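Local coordinates for thiosulfate sulfurtransferase (Pseudomonas aeruginosa, PDB 1YT8), which probably transfers sulfane sulfur from thiosulfate to cyanide, as a member of the rhodanese family built from repeated rhodanese-like domains, at residues A[145-157]-A[184-198]. Numbering follows the deposited sequence.
Sequences AEAVILDARRFDE and DPRTRVIVNCAGRTR. With SO3 (sulfite ion), chain B.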
loop_
_atom_site.group_PDB
_atom_site.type_symbol
_atom_site.label_atom_id
_atom_site.label_comp_id
_atom_site.label_asym_id
_atom_site.label_seq_id
_atom_site.Cartn_x
_atom_site.Cartn_y
_atom_site.Cartn_z
ATOM N N ALA A 145 -35.597 4.649 2.314
ATOM C CA ALA A 145 -35.493 4.189 0.936
ATOM C C ALA A 145 -34.858 2.808 0.838
ATOM O O ALA A 145 -34.023 2.435 1.664
ATOM C CB ALA A 145 -34.678 5.183 0.122
ATOM N N GLU A 146 -35.262 2.054 -0.180
ATOM C CA GLU A 146 -34.705 0.732 -0.409
ATOM C C GLU A 146 -33.360 0.958 -1.085
ATOM O O GLU A 146 -33.280 1.166 -2.301
ATOM C CB GLU A 146 -35.610 -0.093 -1.325
ATOM C CG GLU A 146 -35.057 -1.483 -1.626
ATOM C CD GLU A 146 -36.013 -2.313 -2.459
ATOM O OE1 GLU A 146 -36.401 -1.845 -3.550
ATOM O OE2 GLU A 146 -36.375 -3.434 -2.029
ATOM N N ALA A 147 -32.307 0.934 -0.279
ATOM C CA ALA A 147 -30.967 1.158 -0.783
ATOM C C ALA A 147 -29.964 0.590 0.198
ATOM O O ALA A 147 -30.220 0.545 1.398
ATOM C CB ALA A 147 -30.718 2.654 -0.956
ATOM N N VAL A 148 -28.826 0.146 -0.316
ATOM C CA VAL A 148 -27.773 -0.372 0.544
ATOM C C VAL A 148 -26.537 0.466 0.273
ATOM O O VAL A 148 -26.299 0.892 -0.859
ATOM C CB VAL A 148 -27.475 -1.870 0.275
ATOM C CG1 VAL A 148 -28.683 -2.711 0.676
ATOM C CG2 VAL A 148 -27.121 -2.096 -1.185
ATOM N N ILE A 149 -25.777 0.744 1.326
ATOM C CA ILE A 149 -24.558 1.531 1.206
ATOM C C ILE A 149 -23.414 0.563 1.456
ATOM O O ILE A 149 -23.289 0.004 2.546
ATOM C CB ILE A 149 -24.532 2.678 2.242
ATOM C CG1 ILE A 149 -25.769 3.565 2.050
ATOM C CG2 ILE A 149 -23.259 3.512 2.076
ATOM C CD1 ILE A 149 -25.862 4.751 3.003
ATOM N N LEU A 150 -22.594 0.357 0.431
ATOM C CA LEU A 150 -21.472 -0.570 0.517
ATOM C C LEU A 150 -20.152 0.187 0.607
ATOM O O LEU A 150 -19.841 1.016 -0.250
ATOM C CB LEU A 150 -21.474 -1.490 -0.704
ATOM C CG LEU A 150 -22.850 -2.084 -1.043
ATOM C CD1 LEU A 150 -22.717 -3.010 -2.241
ATOM C CD2 LEU A 150 -23.415 -2.841 0.152
ATOM N N ASP A 151 -19.385 -0.113 1.652
ATOM C CA ASP A 151 -18.098 0.527 1.907
ATOM C C ASP A 151 -16.984 -0.302 1.265
ATOM O O ASP A 151 -16.725 -1.435 1.684
ATOM C CB ASP A 151 -17.888 0.630 3.415
ATOM C CG ASP A 151 -16.820 1.624 3.788
ATOM O OD1 ASP A 151 -15.713 1.545 3.215
ATOM O OD2 ASP A 151 -17.088 2.479 4.661
ATOM N N ALA A 152 -16.319 0.275 0.264
ATOM C CA ALA A 152 -15.268 -0.416 -0.492
ATOM C C ALA A 152 -13.855 -0.445 0.088
ATOM O O ALA A 152 -12.935 -0.956 -0.555
ATOM C CB ALA A 152 -15.217 0.149 -1.915
ATOM N N ARG A 153 -13.677 0.091 1.289
ATOM C CA ARG A 153 -12.360 0.122 1.923
ATOM C C ARG A 153 -12.051 -1.178 2.663
ATOM O O ARG A 153 -12.830 -2.131 2.624
ATOM C CB ARG A 153 -12.295 1.283 2.919
ATOM C CG ARG A 153 -12.588 2.655 2.315
ATOM C CD ARG A 153 -12.687 3.698 3.414
ATOM N NE ARG A 153 -13.883 3.508 4.236
ATOM C CZ ARG A 153 -14.024 3.997 5.465
ATOM N NH1 ARG A 153 -13.043 4.703 6.021
ATOM N NH2 ARG A 153 -15.144 3.782 6.141
ATOM N N ARG A 154 -10.901 -1.216 3.331
ATOM C CA ARG A 154 -10.532 -2.395 4.115
ATOM C C ARG A 154 -11.492 -2.441 5.298
ATOM O O ARG A 154 -12.006 -1.411 5.717
ATOM C CB ARG A 154 -9.107 -2.280 4.663
ATOM C CG ARG A 154 -7.999 -2.288 3.625
ATOM C CD ARG A 154 -6.649 -2.474 4.322
ATOM N NE ARG A 154 -6.465 -1.514 5.408
ATOM C CZ ARG A 154 -5.937 -0.303 5.266
ATOM N NH1 ARG A 154 -5.525 0.114 4.075
ATOM N NH2 ARG A 154 -5.835 0.502 6.314
ATOM N N PHE A 155 -11.715 -3.627 5.850
ATOM C CA PHE A 155 -12.625 -3.758 6.984
ATOM C C PHE A 155 -12.203 -2.894 8.177
ATOM O O PHE A 155 -13.056 -2.337 8.870
ATOM C CB PHE A 155 -12.725 -5.221 7.423
ATOM C CG PHE A 155 -13.778 -5.464 8.468
ATOM C CD1 PHE A 155 -15.128 -5.289 8.168
ATOM C CD2 PHE A 155 -13.422 -5.838 9.760
ATOM C CE1 PHE A 155 -16.108 -5.479 9.138
ATOM C CE2 PHE A 155 -14.390 -6.031 10.739
ATOM C CZ PHE A 155 -15.739 -5.850 10.429
ATOM N N ASP A 156 -10.900 -2.774 8.428
ATOM C CA ASP A 156 -10.451 -1.958 9.560
ATOM C C ASP A 156 -10.770 -0.474 9.371
ATOM O O ASP A 156 -10.993 0.252 10.345
ATOM C CB ASP A 156 -8.950 -2.144 9.823
ATOM C CG ASP A 156 -8.086 -1.727 8.648
ATOM O OD1 ASP A 156 -7.992 -2.499 7.672
ATOM O OD2 ASP A 156 -7.500 -0.627 8.701
ATOM N N GLU A 157 -10.789 -0.013 8.124
ATOM C CA GLU A 157 -11.115 1.385 7.856
ATOM C C GLU A 157 -12.596 1.586 8.136
ATOM O O GLU A 157 -12.999 2.564 8.771
ATOM C CB GLU A 157 -10.817 1.737 6.402
ATOM C CG GLU A 157 -9.340 1.847 6.079
ATOM C CD GLU A 157 -9.098 2.096 4.605
ATOM O OE1 GLU A 157 -9.120 1.117 3.830
ATOM O OE2 GLU A 157 -8.904 3.270 4.223
ATOM N N ASP A 184 -33.068 -7.411 -5.105
ATOM C CA ASP A 184 -34.155 -6.732 -5.803
ATOM C C ASP A 184 -33.542 -5.703 -6.758
ATOM O O ASP A 184 -32.803 -4.815 -6.335
ATOM C CB ASP A 184 -35.061 -6.024 -4.792
ATOM C CG ASP A 184 -36.401 -5.625 -5.382
ATOM O OD1 ASP A 184 -36.432 -5.123 -6.524
ATOM O OD2 ASP A 184 -37.428 -5.805 -4.693
ATOM N N PRO A 185 -33.839 -5.810 -8.060
ATOM C CA PRO A 185 -33.286 -4.856 -9.029
ATOM C C PRO A 185 -33.667 -3.402 -8.757
ATOM O O PRO A 185 -33.011 -2.480 -9.246
ATOM C CB PRO A 185 -33.827 -5.368 -10.365
ATOM C CG PRO A 185 -35.127 -5.997 -9.979
ATOM C CD PRO A 185 -34.763 -6.749 -8.717
ATOM N N ARG A 186 -34.722 -3.190 -7.975
ATOM C CA ARG A 186 -35.159 -1.834 -7.648
ATOM C C ARG A 186 -34.288 -1.209 -6.553
ATOM O O ARG A 186 -34.221 0.014 -6.429
ATOM C CB ARG A 186 -36.619 -1.841 -7.183
ATOM C CG ARG A 186 -37.617 -2.294 -8.234
ATOM C CD ARG A 186 -38.994 -2.497 -7.617
ATOM N NE ARG A 186 -38.960 -3.492 -6.545
ATOM C CZ ARG A 186 -40.020 -3.870 -5.836
ATOM N NH1 ARG A 186 -41.211 -3.338 -6.081
ATOM N NH2 ARG A 186 -39.890 -4.779 -4.882
ATOM N N THR A 187 -33.625 -2.051 -5.767
ATOM C CA THR A 187 -32.769 -1.584 -4.674
ATOM C C THR A 187 -31.571 -0.774 -5.164
ATOM O O THR A 187 -30.779 -1.247 -5.984
ATOM C CB THR A 187 -32.230 -2.770 -3.834
ATOM O OG1 THR A 187 -33.326 -3.499 -3.276
ATOM C CG2 THR A 187 -31.341 -2.273 -2.697
ATOM N N ARG A 188 -31.442 0.449 -4.656
ATOM C CA ARG A 188 -30.319 1.299 -5.033
ATOM C C ARG A 188 -29.056 0.777 -4.368
ATOM O O ARG A 188 -29.092 0.307 -3.229
ATOM C CB ARG A 188 -30.533 2.739 -4.565
ATOM C CG ARG A 188 -31.785 3.405 -5.084
ATOM C CD ARG A 188 -31.726 4.905 -4.849
ATOM N NE ARG A 188 -30.551 5.467 -5.499
ATOM C CZ ARG A 188 -30.517 6.646 -6.108
ATOM N NH1 ARG A 188 -31.598 7.410 -6.162
ATOM N NH2 ARG A 188 -29.394 7.049 -6.679
ATOM N N VAL A 189 -27.940 0.863 -5.081
ATOM C CA VAL A 189 -26.659 0.442 -4.539
ATOM C C VAL A 189 -25.780 1.682 -4.541
ATOM O O VAL A 189 -25.559 2.306 -5.584
ATOM C CB VAL A 189 -26.013 -0.682 -5.381
ATOM C CG1 VAL A 189 -24.591 -0.964 -4.888
ATOM C CG2 VAL A 189 -26.848 -1.951 -5.265
ATOM N N ILE A 190 -25.314 2.050 -3.354
ATOM C CA ILE A 190 -24.467 3.219 -3.167
ATOM C C ILE A 190 -23.122 2.739 -2.634
ATOM O O ILE A 190 -23.073 1.999 -1.653
ATOM C CB ILE A 190 -25.107 4.183 -2.146
ATOM C CG1 ILE A 190 -26.475 4.641 -2.659
ATOM C CG2 ILE A 190 -24.192 5.378 -1.906
ATOM C CD1 ILE A 190 -27.302 5.396 -1.631
ATOM N N VAL A 191 -22.035 3.144 -3.286
ATOM C CA VAL A 191 -20.697 2.738 -2.859
ATOM C C VAL A 191 -19.949 3.932 -2.268
ATOM O O VAL A 191 -19.960 5.023 -2.842
ATOM C CB VAL A 191 -19.859 2.181 -4.048
ATOM C CG1 VAL A 191 -18.513 1.667 -3.538
ATOM C CG2 VAL A 191 -20.622 1.059 -4.768
ATOM N N ASN A 192 -19.304 3.731 -1.118
ATOM C CA ASN A 192 -18.546 4.808 -0.496
ATOM C C ASN A 192 -17.163 4.341 -0.078
ATOM O O ASN A 192 -16.878 3.149 -0.033
ATOM C CB ASN A 192 -19.251 5.343 0.765
ATOM C CG ASN A 192 -18.983 4.482 2.004
ATOM O OD1 ASN A 192 -19.693 3.511 2.272
ATOM N ND2 ASN A 192 -17.937 4.831 2.755
ATOM N N CYS A 193 -16.305 5.311 0.199
ATOM C CA CYS A 193 -14.978 5.057 0.722
ATOM C C CYS A 193 -14.794 6.274 1.620
ATOM O O CYS A 193 -15.795 6.892 2.003
ATOM C CB CYS A 193 -13.913 4.949 -0.388
ATOM S SG CYS A 193 -13.358 6.456 -1.194
ATOM N N ALA A 194 -13.562 6.618 1.975
ATOM C CA ALA A 194 -13.321 7.779 2.820
ATOM C C ALA A 194 -13.354 9.066 2.009
ATOM O O ALA A 194 -13.875 10.089 2.454
ATOM C CB ALA A 194 -11.980 7.637 3.528
ATOM N N GLY A 195 -12.784 8.999 0.813
ATOM C CA GLY A 195 -12.760 10.154 -0.058
ATOM C C GLY A 195 -13.592 9.900 -1.297
ATOM O O GLY A 195 -14.826 9.869 -1.230
ATOM N N ARG A 196 -12.915 9.684 -2.421
ATOM C CA ARG A 196 -13.585 9.464 -3.698
ATOM C C ARG A 196 -13.123 8.238 -4.487
ATOM O O ARG A 196 -13.940 7.505 -5.039
ATOM C CB ARG A 196 -13.374 10.685 -4.603
ATOM C CG ARG A 196 -13.926 11.997 -4.078
ATOM C CD ARG A 196 -13.309 13.173 -4.828
ATOM N NE ARG A 196 -13.415 13.026 -6.276
ATOM C CZ ARG A 196 -14.545 13.138 -6.966
ATOM N NH1 ARG A 196 -15.685 13.402 -6.341
ATOM N NH2 ARG A 196 -14.530 12.987 -8.286
ATOM N N THR A 197 -11.814 8.018 -4.530
ATOM C CA THR A 197 -11.247 6.949 -5.350
ATOM C C THR A 197 -11.911 5.587 -5.381
ATOM O O THR A 197 -12.416 5.176 -6.424
ATOM C CB THR A 197 -9.760 6.745 -5.041
ATOM O OG1 THR A 197 -9.110 8.021 -4.996
ATOM C CG2 THR A 197 -9.111 5.898 -6.138
ATOM N N ARG A 198 -11.901 4.870 -4.263
ATOM C CA ARG A 198 -12.505 3.545 -4.249
ATOM C C ARG A 198 -14.013 3.551 -4.504
ATOM O O ARG A 198 -14.561 2.554 -4.975
ATOM C CB ARG A 198 -12.152 2.826 -2.941
ATOM C CG ARG A 198 -10.706 2.307 -2.943
ATOM C CD ARG A 198 -10.213 1.874 -1.563
ATOM N NE ARG A 198 -10.090 3.008 -0.652
ATOM C CZ ARG A 198 -9.613 2.932 0.589
ATOM N NH1 ARG A 198 -9.202 1.770 1.084
ATOM N NH2 ARG A 198 -9.563 4.019 1.341
HETATM S S SO3 B . -11.374 6.627 -0.965
HETATM O O1 SO3 B . -11.287 6.235 0.461
HETATM O O2 SO3 B . -10.762 7.954 -1.189
HETATM O O3 SO3 B . -10.779 5.606 -1.868
HETATM O O HOH W 1 -34.819 2.209 -4.663
HETATM O O HOH W 2 -19.639 2.998 5.303
#
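E157 and R198 meet end-on across the contact: R198 NH1 donates to E157 OE1 at 2.8 Å and NH2 to OE2 at 3.0 Å. E157 OE1 also accepts R154 N, and R198 NH1 has a further acceptor in Q309. One face of the R198 guanidinium rests on R153 CG, which lies over its centre 3.4 Å above the plane; the carboxylate and a sulfite ion occupy its edge. That sulfite is bonded covalently to C193 SG (2.0 Å to S). Its O3 takes R198 N and NE, both nearly straight, while O1 takes R198 NH2 and the backbone N of A194 and G195. The cradle matches the rhodanese active-site loop, in which a cysteine carries the transferred sulfur, so C193 is probably that residue; here the loop follows strand 188-192, which runs parallel to 147-151 within a five-stranded sheet. Six backbone bonds join the two segments, from R188 N to E146 O through to A152 N to N192 O. Just before the loop, N192 ND2 reaches D151 OD2 at 3.1 Å from above the carboxylate plane, 80° out of it, and also donates to C193 O. With chi1 at 82°, N192 CG sits between its backbone N and carbonyl carbon, turning the amide toward D151. R153 grips D151 side-on, NE to OD1 and NH2 to OD2; OD1 accepts R153 N as well, closing an Asx turn, and R153 NH2 also bonds M161 O. A water donates to both D151 OD2 and N192 OD1.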